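PDB 3H1T: type I site-specific restriction-modification system, R (Restriction) subunit from Vibrio vulnificus, which probably couples ATP hydrolysis to DNA translocation and cleavage as the motor subunit of a type I restriction enzyme, represented here by a fragment lacking its C-terminal part. Local coordinates for residues T340-R343 with T349-Y352; I187-Q192 with N355-Y360; T204-T209 with P568-Y573; S531-I536 with S560-F565; Y181-A186 with K211-F216. One frame throughout, in Å; residues are numbered along the deposited sequence.

Contact 1: T340-R343 with T349-Y352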
# COMPACT_ATOMS: atom_id res chain seq x y z
N THR A 340 7.97 -2.02 -3.42
CA THR A 340 8.30 -1.69 -4.80
C THR A 340 8.19 -2.94 -5.66
O THR A 340 8.50 -4.04 -5.20
CB THR A 340 9.73 -1.08 -4.87
OG1 THR A 340 10.69 -2.09 -4.56
CG2 THR A 340 9.88 0.02 -3.83
N PRO A 341 7.71 -2.81 -6.91
CA PRO A 341 7.56 -3.95 -7.81
C PRO A 341 8.89 -4.38 -8.42
O PRO A 341 9.90 -3.70 -8.25
CB PRO A 341 6.60 -3.42 -8.86
CG PRO A 341 7.09 -2.03 -9.04
CD PRO A 341 7.29 -1.56 -7.59
N LEU A 342 8.90 -5.50 -9.13
CA LEU A 342 10.12 -6.01 -9.75
C LEU A 342 10.66 -5.00 -10.75
O LEU A 342 10.02 -4.73 -11.77
CB LEU A 342 9.85 -7.32 -10.49
CG LEU A 342 11.05 -8.26 -10.71
CD1 LEU A 342 10.70 -9.23 -11.81
CD2 LEU A 342 12.30 -7.47 -11.10
N ARG A 343 11.84 -4.46 -10.47
CA ARG A 343 12.48 -3.49 -11.35
C ARG A 343 13.97 -3.83 -11.44
O ARG A 343 14.35 -4.98 -11.18
CB ARG A 343 12.25 -2.07 -10.83
CG ARG A 343 10.77 -1.62 -10.83
CD ARG A 343 10.22 -1.53 -12.26
NE ARG A 343 8.89 -0.95 -12.36
CZ ARG A 343 7.76 -1.66 -12.44
NH1 ARG A 343 7.80 -2.99 -12.42
NH2 ARG A 343 6.59 -1.05 -12.53
N THR A 349 15.17 -10.02 -4.70
CA THR A 349 14.03 -10.22 -3.85
C THR A 349 13.00 -11.09 -4.53
O THR A 349 12.46 -12.01 -3.92
CB THR A 349 13.38 -8.88 -3.47
OG1 THR A 349 14.19 -8.27 -2.47
CG2 THR A 349 11.97 -9.10 -2.92
N TYR A 350 12.72 -10.80 -5.80
CA TYR A 350 11.74 -11.58 -6.55
C TYR A 350 12.26 -12.95 -6.93
O TYR A 350 11.48 -13.82 -7.31
CB TYR A 350 11.29 -10.80 -7.78
CG TYR A 350 10.41 -9.62 -7.41
CD1 TYR A 350 10.92 -8.53 -6.70
CD2 TYR A 350 9.04 -9.64 -7.68
CE1 TYR A 350 10.09 -7.49 -6.27
CE2 TYR A 350 8.20 -8.62 -7.24
CZ TYR A 350 8.73 -7.55 -6.54
OH TYR A 350 7.88 -6.57 -6.09
N ARG A 351 13.57 -13.14 -6.81
CA ARG A 351 14.21 -14.42 -7.11
C ARG A 351 14.12 -15.33 -5.88
O ARG A 351 13.86 -16.52 -5.99
CB ARG A 351 15.67 -14.22 -7.49
CG ARG A 351 15.87 -13.73 -8.92
CD ARG A 351 17.27 -13.19 -9.17
NE ARG A 351 17.47 -12.79 -10.55
CZ ARG A 351 18.22 -11.76 -10.93
NH1 ARG A 351 18.83 -11.02 -10.00
NH2 ARG A 351 18.35 -11.45 -12.22
N TYR A 352 14.33 -14.75 -4.71
CA TYR A 352 14.26 -15.53 -3.48
C TYR A 352 12.82 -15.88 -3.10
O TYR A 352 12.52 -17.04 -2.82
CB TYR A 352 14.94 -14.78 -2.34
CG TYR A 352 15.01 -15.55 -1.04
CD1 TYR A 352 13.94 -15.51 -0.14
CD2 TYR A 352 16.13 -16.32 -0.72
CE1 TYR A 352 14.00 -16.23 1.06
CE2 TYR A 352 16.19 -17.04 0.47
CZ TYR A 352 15.13 -17.00 1.35
OH TYR A 352 15.20 -17.76 2.50
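Leu-342 turns CG anti to the backbone N (chi1 -156°), while Tyr-350 sets its CG anti to the carbonyl carbon (chi1 -72°). These two torsions slide the side chains past each other in opposite directions. Leu-342 lays its aliphatic stem on one face of the phenol ring: CB stands 3.7 Å from the centroid of the Tyr-350 ring, only 11° off the normal, a CH-pi contact. CG of Leu-342 meets CG of Tyr-350 at 3.6 Å, nearer the root of the ring. Over the same ring, Leu-342 N comes to 3.3 Å from Tyr-350 CZ.

The polar end works differently. Tyr-350 OH donates a 2.8 Å hydrogen bond to Thr-340 O, which sits in the plane of the ring at its edge; the hydroxyl lies in the carbonyl plane and uses a lone pair of that oxygen. Thr-340 closes the Thr-Ala-Thr sequence of helicase motif III. Tyr-350 OH also bonds to Thr-204 OG1, on the neighbouring strand 200-205. With these two partners the buried hydroxyl is well satisfied, and ring and hydroxyl together tie the loop after strand 333-338 to both helix 347-352 and the adjoining strand.

Contact 2: I187-Q192 with N355-Y360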
# COMPACT_ATOMS: atom_id res chain seq x y z
N ILE A 187 -4.37 -10.90 2.45
CA ILE A 187 -4.47 -11.81 3.56
C ILE A 187 -4.90 -13.23 3.19
O ILE A 187 -4.26 -14.19 3.61
CB ILE A 187 -5.45 -11.26 4.64
CG1 ILE A 187 -4.90 -9.95 5.20
CG2 ILE A 187 -5.63 -12.29 5.75
CD1 ILE A 187 -5.93 -9.14 5.93
N ASN A 188 -5.96 -13.36 2.42
CA ASN A 188 -6.47 -14.66 2.01
C ASN A 188 -5.52 -15.46 1.11
O ASN A 188 -5.42 -16.68 1.24
CB ASN A 188 -7.83 -14.49 1.32
CG ASN A 188 -8.94 -14.12 2.29
OD1 ASN A 188 -8.69 -13.75 3.44
ND2 ASN A 188 -10.18 -14.21 1.83
N ARG A 189 -4.82 -14.78 0.20
CA ARG A 189 -3.90 -15.49 -0.69
C ARG A 189 -2.67 -15.96 0.05
O ARG A 189 -2.03 -16.93 -0.36
CB ARG A 189 -3.48 -14.60 -1.86
CG ARG A 189 -4.64 -14.23 -2.74
CD ARG A 189 -4.18 -13.73 -4.08
NE ARG A 189 -5.32 -13.37 -4.91
CZ ARG A 189 -5.22 -12.73 -6.06
NH1 ARG A 189 -4.03 -12.37 -6.53
NH2 ARG A 189 -6.32 -12.41 -6.73
N ALA A 190 -2.33 -15.26 1.13
CA ALA A 190 -1.18 -15.61 1.94
C ALA A 190 -1.53 -16.88 2.72
O ALA A 190 -0.79 -17.86 2.68
CB ALA A 190 -0.86 -14.48 2.90
N VAL A 191 -2.66 -16.84 3.40
CA VAL A 191 -3.15 -17.97 4.19
C VAL A 191 -3.34 -19.18 3.30
O VAL A 191 -3.05 -20.31 3.69
CB VAL A 191 -4.48 -17.62 4.85
CG1 VAL A 191 -5.05 -18.84 5.57
CG2 VAL A 191 -4.29 -16.45 5.80
N GLN A 192 -3.84 -18.92 2.09
CA GLN A 192 -4.09 -19.96 1.09
C GLN A 192 -2.75 -20.56 0.67
O GLN A 192 -2.59 -21.78 0.62
CB GLN A 192 -4.77 -19.31 -0.11
CG GLN A 192 -5.43 -20.23 -1.13
CD GLN A 192 -6.10 -19.44 -2.26
OE1 GLN A 192 -7.13 -18.78 -2.06
NE2 GLN A 192 -5.50 -19.50 -3.45
N ASN A 355 7.49 -14.76 -7.66
CA ASN A 355 6.55 -13.74 -8.07
C ASN A 355 5.47 -13.51 -7.03
O ASN A 355 4.99 -14.45 -6.39
CB ASN A 355 5.94 -14.08 -9.41
CG ASN A 355 6.93 -13.93 -10.54
OD1 ASN A 355 7.73 -12.98 -10.55
ND2 ASN A 355 6.87 -14.84 -11.50
N PRO A 356 5.08 -12.24 -6.84
CA PRO A 356 4.06 -11.83 -5.88
C PRO A 356 2.72 -12.54 -6.03
O PRO A 356 2.27 -12.80 -7.14
CB PRO A 356 3.97 -10.32 -6.11
CG PRO A 356 4.32 -10.18 -7.58
CD PRO A 356 5.49 -11.12 -7.70
N ILE A 357 2.09 -12.85 -4.90
CA ILE A 357 0.78 -13.50 -4.92
C ILE A 357 -0.31 -12.44 -5.11
O ILE A 357 -1.45 -12.73 -5.45
CB ILE A 357 0.56 -14.33 -3.61
CG1 ILE A 357 0.76 -13.48 -2.36
CG2 ILE A 357 1.56 -15.47 -3.57
CD1 ILE A 357 -0.41 -12.65 -1.97
N TYR A 358 0.10 -11.19 -4.90
CA TYR A 358 -0.77 -10.03 -5.05
C TYR A 358 0.05 -8.75 -5.09
O TYR A 358 1.09 -8.64 -4.42
CB TYR A 358 -1.78 -9.97 -3.90
CG TYR A 358 -2.80 -8.86 -4.05
CD1 TYR A 358 -3.65 -8.82 -5.15
CD2 TYR A 358 -2.91 -7.85 -3.10
CE1 TYR A 358 -4.60 -7.80 -5.30
CE2 TYR A 358 -3.85 -6.82 -3.24
CZ TYR A 358 -4.69 -6.81 -4.34
OH TYR A 358 -5.63 -5.82 -4.47
N THR A 359 -0.41 -7.80 -5.90
CA THR A 359 0.23 -6.50 -6.03
C THR A 359 -0.82 -5.39 -5.93
O THR A 359 -1.79 -5.40 -6.67
CB THR A 359 0.94 -6.31 -7.40
OG1 THR A 359 2.04 -7.21 -7.53
CG2 THR A 359 1.45 -4.88 -7.53
N TYR A 360 -0.62 -4.46 -5.00
CA TYR A 360 -1.52 -3.32 -4.87
C TYR A 360 -0.62 -2.12 -5.12
O TYR A 360 0.13 -1.71 -4.24
CB TYR A 360 -2.14 -3.22 -3.47
CG TYR A 360 -3.25 -2.19 -3.41
CD1 TYR A 360 -4.44 -2.37 -4.12
CD2 TYR A 360 -3.09 -0.99 -2.71
CE1 TYR A 360 -5.45 -1.39 -4.12
CE2 TYR A 360 -4.08 -0.01 -2.71
CZ TYR A 360 -5.26 -0.21 -3.42
OH TYR A 360 -6.22 0.77 -3.44
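Arg-189 reaches from helix 181-195 with its chain extended from CG to NE, and its guanidinium meets Ile-357 O edge-on. NH1 of Arg-189 donates to Ile-357 O at 2.8 Å, with an N-H...O angle of 163°. The oxygen lies in the guanidinium plane and NH1 in the carbonyl plane, although the planes themselves are steeply inclined. Tyr-358 is turned quite otherwise. Its side chain runs at about a right angle to that of Arg-189, the ring and guanidinium planes are 79° apart, and CD1 of Tyr-358 stands over a guanidinium face, 3.8 Å from NH1 of Arg-189.

Below the polar end, the root of the arginine has an apolar partner: CB of Arg-189 touches CD1 of Ile-357 at 3.6 Å. Ile-357 holds CG1 between its backbone N and carbonyl carbon (chi1 54°), and from there CD1 extends toward the helix.

Strand 358-360 is an outermost strand of the seven-stranded parallel sheet of the first helicase domain, paired by backbone hydrogen bonds with strand 200-205. Helix 181-195 packs across this margin through Arg-189, with Tyr-182 and Ile-185 of the same helix also on Tyr-358, while Ala-190 turns to Ile-218 of helix 211-224.

Contact 3: T204-T209 with P568-Y573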
# COMPACT_ATOMS: atom_id res chain seq x y z
N THR A 204 3.40 -7.46 -2.76
CA THR A 204 3.84 -6.11 -3.07
C THR A 204 2.70 -5.14 -2.82
O THR A 204 1.62 -5.27 -3.40
CB THR A 204 4.30 -5.97 -4.53
OG1 THR A 204 5.28 -6.97 -4.82
CG2 THR A 204 4.92 -4.59 -4.76
N MSE A 205 2.93 -4.18 -1.95
CA MSE A 205 1.93 -3.18 -1.62
C MSE A 205 2.60 -1.82 -1.53
O MSE A 205 3.63 -1.67 -0.88
CB MSE A 205 1.27 -3.51 -0.28
CG MSE A 205 0.30 -4.70 -0.27
SE MSE A 205 -0.40 -5.06 1.52
CE MSE A 205 -1.90 -3.86 1.50
N ALA A 206 2.03 -0.82 -2.20
CA ALA A 206 2.57 0.53 -2.17
C ALA A 206 2.60 1.01 -0.72
O ALA A 206 1.73 0.68 0.08
CB ALA A 206 1.71 1.44 -3.01
N THR A 207 3.63 1.77 -0.38
CA THR A 207 3.77 2.28 0.98
C THR A 207 2.54 3.08 1.41
O THR A 207 2.02 3.91 0.66
CB THR A 207 5.04 3.14 1.11
OG1 THR A 207 5.00 3.87 2.34
CG2 THR A 207 5.17 4.10 -0.03
N GLY A 208 2.08 2.83 2.63
CA GLY A 208 0.92 3.54 3.13
C GLY A 208 -0.40 2.89 2.80
O GLY A 208 -1.44 3.53 2.87
N THR A 209 -0.38 1.61 2.45
CA THR A 209 -1.62 0.93 2.12
C THR A 209 -2.07 -0.11 3.15
O THR A 209 -3.13 -0.72 2.98
CB THR A 209 -1.54 0.29 0.70
OG1 THR A 209 -0.37 -0.54 0.59
CG2 THR A 209 -1.48 1.36 -0.34
N PRO A 568 4.80 4.49 -15.00
CA PRO A 568 3.34 4.58 -15.14
C PRO A 568 2.58 3.32 -14.73
O PRO A 568 1.45 3.39 -14.25
CB PRO A 568 3.16 4.92 -16.62
CG PRO A 568 4.46 5.59 -16.97
CD PRO A 568 5.44 4.69 -16.31
N ASP A 569 3.20 2.16 -14.92
CA ASP A 569 2.55 0.91 -14.57
C ASP A 569 2.26 0.82 -13.08
O ASP A 569 1.16 0.46 -12.69
CB ASP A 569 3.41 -0.28 -15.01
CG ASP A 569 3.46 -0.43 -16.52
OD1 ASP A 569 2.58 0.16 -17.20
OD2 ASP A 569 4.35 -1.13 -17.04
N PHE A 570 3.24 1.16 -12.25
CA PHE A 570 3.05 1.11 -10.81
C PHE A 570 2.52 2.43 -10.24
O PHE A 570 1.72 2.42 -9.29
CB PHE A 570 4.36 0.75 -10.11
CG PHE A 570 4.18 0.34 -8.68
CD1 PHE A 570 3.75 -0.95 -8.36
CD2 PHE A 570 4.41 1.24 -7.65
CE1 PHE A 570 3.55 -1.32 -7.04
CE2 PHE A 570 4.21 0.87 -6.33
CZ PHE A 570 3.77 -0.41 -6.03
N ASP A 571 2.93 3.55 -10.82
CA ASP A 571 2.51 4.85 -10.31
C ASP A 571 1.40 5.56 -11.08
O ASP A 571 0.78 6.47 -10.53
CB ASP A 571 3.68 5.83 -10.23
CG ASP A 571 4.98 5.18 -9.81
OD1 ASP A 571 4.93 4.20 -9.01
OD2 ASP A 571 6.05 5.64 -10.28
N GLY A 572 1.15 5.16 -12.32
CA GLY A 572 0.15 5.86 -13.10
C GLY A 572 0.84 7.16 -13.52
O GLY A 572 2.02 7.33 -13.21
N TYR A 573 0.14 8.06 -14.20
CA TYR A 573 0.74 9.33 -14.63
C TYR A 573 0.36 10.41 -13.63
O TYR A 573 -0.64 10.28 -12.91
CB TYR A 573 0.26 9.74 -16.04
CG TYR A 573 0.64 8.76 -17.13
CD1 TYR A 573 -0.19 7.69 -17.48
CD2 TYR A 573 1.87 8.86 -17.79
CE1 TYR A 573 0.18 6.76 -18.44
CE2 TYR A 573 2.26 7.93 -18.75
CZ TYR A 573 1.41 6.88 -19.07
OH TYR A 573 1.80 5.95 -19.99
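Ala-206, just past the end of strand 200-205, and Phe-570, on the short helix 568-571, approach with CA atoms 8.7 Å apart, and both aim their CA-CB bonds at the opposite segment. The gap is spanned by one ring. Phe-570 holds CG anti to its backbone N (chi1 -165°), carrying the phenyl away from the helix so that its far end does the touching. CZ of Phe-570 meets CB of Ala-206 at 4.1 Å, and CE1 of Phe-570 lies 4.2 Å from CG2 of Thr-204. Both methyl groups come at the ring obliquely.

From Ala-206 the chain enters a type II turn that ends at Thr-209, with Gly-208 at phi 89°, a value that favours glycine. This is the start of the P-loop (Walker A, or motif I) of superfamily 2 helicases, which in relatives wraps the phosphates of ATP. On the helix side, Asp-571 brings OD1 to the edge of the Phe-570 ring, in its plane. Pro-341 also packs on this phenyl.

No hydrogen bond crosses between the two segments. The join rests on dispersion between methyl groups and an aromatic tip, loose in distance but buried, and it sets a helix from the far end of the chain against the root of the P-loop.

Contact 4: S531-I536 with S560-F565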
# COMPACT_ATOMS: atom_id res chain seq x y z
N SER A 531 13.98 1.77 -5.92
CA SER A 531 13.39 1.56 -4.59
C SER A 531 13.46 2.84 -3.77
O SER A 531 12.49 3.20 -3.11
CB SER A 531 14.12 0.43 -3.85
OG SER A 531 13.82 -0.84 -4.42
N GLU A 532 14.59 3.53 -3.84
CA GLU A 532 14.78 4.78 -3.10
C GLU A 532 13.86 5.85 -3.64
O GLU A 532 13.29 6.60 -2.88
CB GLU A 532 16.23 5.27 -3.17
CG GLU A 532 16.45 6.65 -2.54
CD GLU A 532 17.92 7.01 -2.32
OE1 GLU A 532 18.64 7.32 -3.29
OE2 GLU A 532 18.35 6.97 -1.15
N PHE A 533 13.73 5.92 -4.95
CA PHE A 533 12.87 6.93 -5.55
C PHE A 533 11.44 6.79 -5.05
O PHE A 533 10.82 7.76 -4.62
CB PHE A 533 12.89 6.80 -7.08
CG PHE A 533 12.04 7.83 -7.77
CD1 PHE A 533 12.51 9.12 -7.99
CD2 PHE A 533 10.75 7.50 -8.20
CE1 PHE A 533 11.71 10.08 -8.62
CE2 PHE A 533 9.93 8.45 -8.83
CZ PHE A 533 10.41 9.75 -9.05
N LYS A 534 10.92 5.57 -5.10
CA LYS A 534 9.55 5.30 -4.67
C LYS A 534 9.33 5.53 -3.18
O LYS A 534 8.21 5.84 -2.76
CB LYS A 534 9.15 3.87 -5.03
CG LYS A 534 9.01 3.64 -6.53
CD LYS A 534 8.10 2.47 -6.85
CE LYS A 534 8.19 2.07 -8.33
NZ LYS A 534 7.71 3.10 -9.31
N GLN A 535 10.38 5.38 -2.38
CA GLN A 535 10.29 5.61 -0.95
C GLN A 535 10.18 7.11 -0.73
O GLN A 535 9.42 7.57 0.12
CB GLN A 535 11.53 5.08 -0.23
CG GLN A 535 11.57 3.57 -0.04
CD GLN A 535 12.88 3.11 0.57
OE1 GLN A 535 13.11 1.91 0.73
NE2 GLN A 535 13.73 4.06 0.92
N ILE A 536 10.93 7.87 -1.52
CA ILE A 536 10.91 9.32 -1.41
C ILE A 536 9.53 9.81 -1.78
O ILE A 536 8.88 10.52 -0.99
CB ILE A 536 12.00 9.95 -2.30
CG1 ILE A 536 13.38 9.70 -1.68
CG2 ILE A 536 11.77 11.44 -2.45
CD1 ILE A 536 14.54 10.12 -2.55
N SER A 560 16.00 15.38 -13.70
CA SER A 560 16.10 14.06 -14.31
C SER A 560 15.48 12.92 -13.50
O SER A 560 14.87 12.02 -14.09
CB SER A 560 17.56 13.73 -14.61
OG SER A 560 18.34 13.66 -13.42
N ALA A 561 15.64 12.95 -12.18
CA ALA A 561 15.09 11.89 -11.32
C ALA A 561 13.68 11.47 -11.72
O ALA A 561 13.44 10.29 -11.97
CB ALA A 561 15.11 12.33 -9.85
N THR A 562 12.76 12.43 -11.78
CA THR A 562 11.38 12.11 -12.15
C THR A 562 11.22 11.57 -13.57
O THR A 562 10.19 10.95 -13.87
CB THR A 562 10.47 13.35 -11.96
OG1 THR A 562 11.03 14.46 -12.65
CG2 THR A 562 10.35 13.71 -10.49
N GLN A 563 12.20 11.78 -14.44
CA GLN A 563 12.11 11.26 -15.82
C GLN A 563 12.76 9.88 -15.82
O GLN A 563 12.26 8.92 -16.40
CB GLN A 563 12.85 12.18 -16.80
CG GLN A 563 12.42 13.64 -16.70
CD GLN A 563 12.68 14.44 -17.98
OE1 GLN A 563 13.74 15.04 -18.14
NE2 GLN A 563 11.71 14.43 -18.89
N ASN A 564 13.89 9.81 -15.15
CA ASN A 564 14.66 8.59 -15.04
C ASN A 564 13.88 7.44 -14.38
O ASN A 564 13.92 6.31 -14.87
CB ASN A 564 15.92 8.88 -14.22
CG ASN A 564 17.14 8.13 -14.72
OD1 ASN A 564 17.26 6.92 -14.56
ND2 ASN A 564 18.06 8.87 -15.33
N PHE A 565 13.18 7.72 -13.29
CA PHE A 565 12.43 6.69 -12.57
C PHE A 565 10.93 6.71 -12.86
O PHE A 565 10.14 6.18 -12.08
CB PHE A 565 12.71 6.85 -11.08
CG PHE A 565 14.16 6.68 -10.72
CD1 PHE A 565 14.73 5.41 -10.69
CD2 PHE A 565 14.98 7.79 -10.45
CE1 PHE A 565 16.09 5.22 -10.41
CE2 PHE A 565 16.34 7.62 -10.17
CZ PHE A 565 16.90 6.33 -10.15
O HOH W 1 8.80 5.52 -9.88
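Aromatic packing between Phe-533 and Phe-565 dominates the join. The two rings are tilted by 23° and slid apart, centroids 5.3 Å from each other, so they barely overlap; it is the CB atoms that fill the faces. CB of Phe-565 sits 3.6 Å from the centroid of the Phe-533 ring, and CB of Phe-533 lies 4.3 Å from the centroid of the Phe-565 ring, a reciprocal pair of CH-pi contacts. Phe-533 gets there with CG anti to the backbone N (chi1 -179°), which throws its ring out from helix 530-537.

Plain apolar contacts come at the far end of that ring. CE1 of Phe-533 meets CB of Ala-561 at 4.3 Å, and CZ of Phe-533 lies 4.2 Å from CG2 of Thr-562. Leu-523 of strand 518-524 also touches Phe-533 and Ala-561.

The polar link is a water: Lys-534 NZ donates to it at 2.7 Å, and it donates in turn to Phe-565 O at 2.7 Å. Lys-534 NZ also forms salt bridges with Asp-567 and Asp-571. Helix 530-537 runs into the motif VI sequence of superfamily 2 helicases. An apolar centre with one hydrated, charge-compensated margin thus fastens it to the chain leading to helix 568-571, and the carboxylates probably keep the lysine protonated.

Contact 5: Y181-A186 with K211-F216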
# COMPACT_ATOMS: atom_id res chain seq x y z
N TYR A 181 -10.83 -4.02 0.86
CA TYR A 181 -10.91 -5.10 -0.11
C TYR A 181 -9.56 -5.66 -0.55
O TYR A 181 -9.41 -6.88 -0.63
CB TYR A 181 -11.73 -4.67 -1.36
CG TYR A 181 -10.95 -3.93 -2.44
CD1 TYR A 181 -10.81 -2.54 -2.42
CD2 TYR A 181 -10.35 -4.64 -3.49
CE1 TYR A 181 -10.09 -1.88 -3.43
CE2 TYR A 181 -9.64 -3.99 -4.49
CZ TYR A 181 -9.51 -2.62 -4.46
OH TYR A 181 -8.81 -1.99 -5.46
N TYR A 182 -8.57 -4.81 -0.80
CA TYR A 182 -7.27 -5.31 -1.23
C TYR A 182 -6.47 -5.96 -0.12
O TYR A 182 -5.69 -6.88 -0.37
CB TYR A 182 -6.44 -4.21 -1.90
CG TYR A 182 -6.12 -3.04 -1.03
CD1 TYR A 182 -7.00 -1.97 -0.92
CD2 TYR A 182 -4.93 -2.99 -0.30
CE1 TYR A 182 -6.71 -0.88 -0.10
CE2 TYR A 182 -4.63 -1.91 0.53
CZ TYR A 182 -5.53 -0.86 0.63
OH TYR A 182 -5.24 0.20 1.46
N GLN A 183 -6.66 -5.52 1.12
CA GLN A 183 -5.95 -6.12 2.25
C GLN A 183 -6.46 -7.54 2.44
O GLN A 183 -5.71 -8.45 2.82
CB GLN A 183 -6.18 -5.30 3.52
CG GLN A 183 -5.55 -3.93 3.42
CD GLN A 183 -5.90 -3.00 4.56
OE1 GLN A 183 -5.19 -2.02 4.81
NE2 GLN A 183 -7.00 -3.28 5.26
N GLN A 184 -7.75 -7.72 2.19
CA GLN A 184 -8.37 -9.02 2.30
C GLN A 184 -7.82 -9.96 1.23
O GLN A 184 -7.62 -11.14 1.50
CB GLN A 184 -9.88 -8.88 2.18
CG GLN A 184 -10.55 -8.29 3.41
CD GLN A 184 -12.05 -8.21 3.27
OE1 GLN A 184 -12.69 -9.20 2.94
NE2 GLN A 184 -12.63 -7.03 3.51
N ILE A 185 -7.61 -9.46 0.01
CA ILE A 185 -7.06 -10.27 -1.07
C ILE A 185 -5.70 -10.76 -0.61
O ILE A 185 -5.41 -11.95 -0.63
CB ILE A 185 -6.82 -9.45 -2.37
CG1 ILE A 185 -8.10 -8.73 -2.80
CG2 ILE A 185 -6.33 -10.35 -3.48
CD1 ILE A 185 -9.28 -9.62 -2.85
N ALA A 186 -4.88 -9.81 -0.17
CA ALA A 186 -3.55 -10.12 0.31
C ALA A 186 -3.59 -11.17 1.41
O ALA A 186 -2.95 -12.21 1.32
CB ALA A 186 -2.89 -8.85 0.82
N LYS A 211 0.33 -2.64 5.03
CA LYS A 211 1.08 -3.88 5.09
C LYS A 211 0.99 -4.50 6.48
O LYS A 211 0.94 -5.72 6.62
CB LYS A 211 2.55 -3.62 4.68
CG LYS A 211 2.69 -2.96 3.30
CD LYS A 211 4.15 -2.79 2.89
CE LYS A 211 4.38 -1.53 2.05
NZ LYS A 211 5.12 -0.49 2.83
N THR A 212 0.94 -3.66 7.51
CA THR A 212 0.85 -4.16 8.89
C THR A 212 -0.51 -4.76 9.21
O THR A 212 -0.60 -5.71 9.99
CB THR A 212 1.17 -3.06 9.91
OG1 THR A 212 2.54 -2.67 9.79
CG2 THR A 212 0.92 -3.55 11.33
N VAL A 213 -1.57 -4.21 8.62
CA VAL A 213 -2.93 -4.73 8.84
C VAL A 213 -2.97 -6.16 8.30
O VAL A 213 -3.54 -7.07 8.92
CB VAL A 213 -3.99 -3.86 8.10
CG1 VAL A 213 -5.35 -4.57 8.10
CG2 VAL A 213 -4.12 -2.52 8.79
N VAL A 214 -2.35 -6.35 7.14
CA VAL A 214 -2.26 -7.65 6.50
C VAL A 214 -1.39 -8.60 7.33
O VAL A 214 -1.78 -9.72 7.62
CB VAL A 214 -1.63 -7.53 5.09
CG1 VAL A 214 -1.34 -8.91 4.53
CG2 VAL A 214 -2.58 -6.78 4.17
N ALA A 215 -0.21 -8.13 7.74
CA ALA A 215 0.70 -8.93 8.55
C ALA A 215 -0.01 -9.46 9.79
O ALA A 215 0.11 -10.64 10.12
CB ALA A 215 1.91 -8.10 8.94
N PHE A 216 -0.76 -8.58 10.45
CA PHE A 216 -1.51 -8.93 11.66
C PHE A 216 -2.63 -9.94 11.44
O PHE A 216 -2.73 -10.92 12.16
CB PHE A 216 -2.09 -7.67 12.31
CG PHE A 216 -3.10 -7.95 13.40
CD1 PHE A 216 -2.68 -8.43 14.63
CD2 PHE A 216 -4.46 -7.72 13.18
CE1 PHE A 216 -3.61 -8.69 15.64
CE2 PHE A 216 -5.40 -7.98 14.18
CZ PHE A 216 -4.97 -8.46 15.41
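Apolar contact centres on Val-214, whose CG2 methyl is set against the turn of helix running from Gln-183 to Ala-186. CG2 of Val-214 lies 3.8 Å from Gln-183 O and 3.9 Å from CB of Gln-183. Both branches of Val-214 meet Ala-186, whose CB is 4.0 Å from CG2 of Val-214 and just as near to CG1. With chi1 of 171°, Val-214 puts CG1 anti to the backbone N and CG2 anti to the carbonyl carbon, a staggering that lets both methyls meet the small alanine.

These helices flank strand 200-205 in sequence, giving the helix, strand, P-loop, helix order at the start of a RecA-like helicase domain. Both touch Met-205, a selenomethionine in the crystal, through Gln-183 and Val-214 among others, so they lie on the same face of the sheet. Their axes, over these short segments, approach to 9.3 Å and cross at -43°. The Arg-Tyr-Tyr-Gln sequence at the start of helix 181-195, its arginine just before the helix, resembles the Q motif, whose glutamine in relatives recognises adenine.

Amide-to-aliphatic contact makes up the rest. Gln-183 is extended beyond CG and lies at about a right angle to Val-213, its amide carbon CD 3.9 Å from CG1 of Val-213. No hydrogen bond joins the two segments, and Tyr-182 instead sends its OH to Thr-209 O in the P-loop.

Overall arrangement
Contacts 1, 2 and 5, and the 204-209 half of contact 3, gather round the seven-stranded parallel sheet of the first helicase domain; contact 4 belongs to the second. Contacts 2 and 5 share helix 181-195, with centres 9 Å apart. Contact 3 meets contact 2 through the pairing of strands 200-205 and 358-360. Along the chain the segments of contacts 2, 3 and 5 alternate, while contact 1 falls between the two halves of contacts 2 and 3. Contact 4 is 26 Å from contacts 2 and 5 between centres, but only 13 Å from contact 3. Contacts 1 and 3 both touch contact 4, so they lie where the two domains meet.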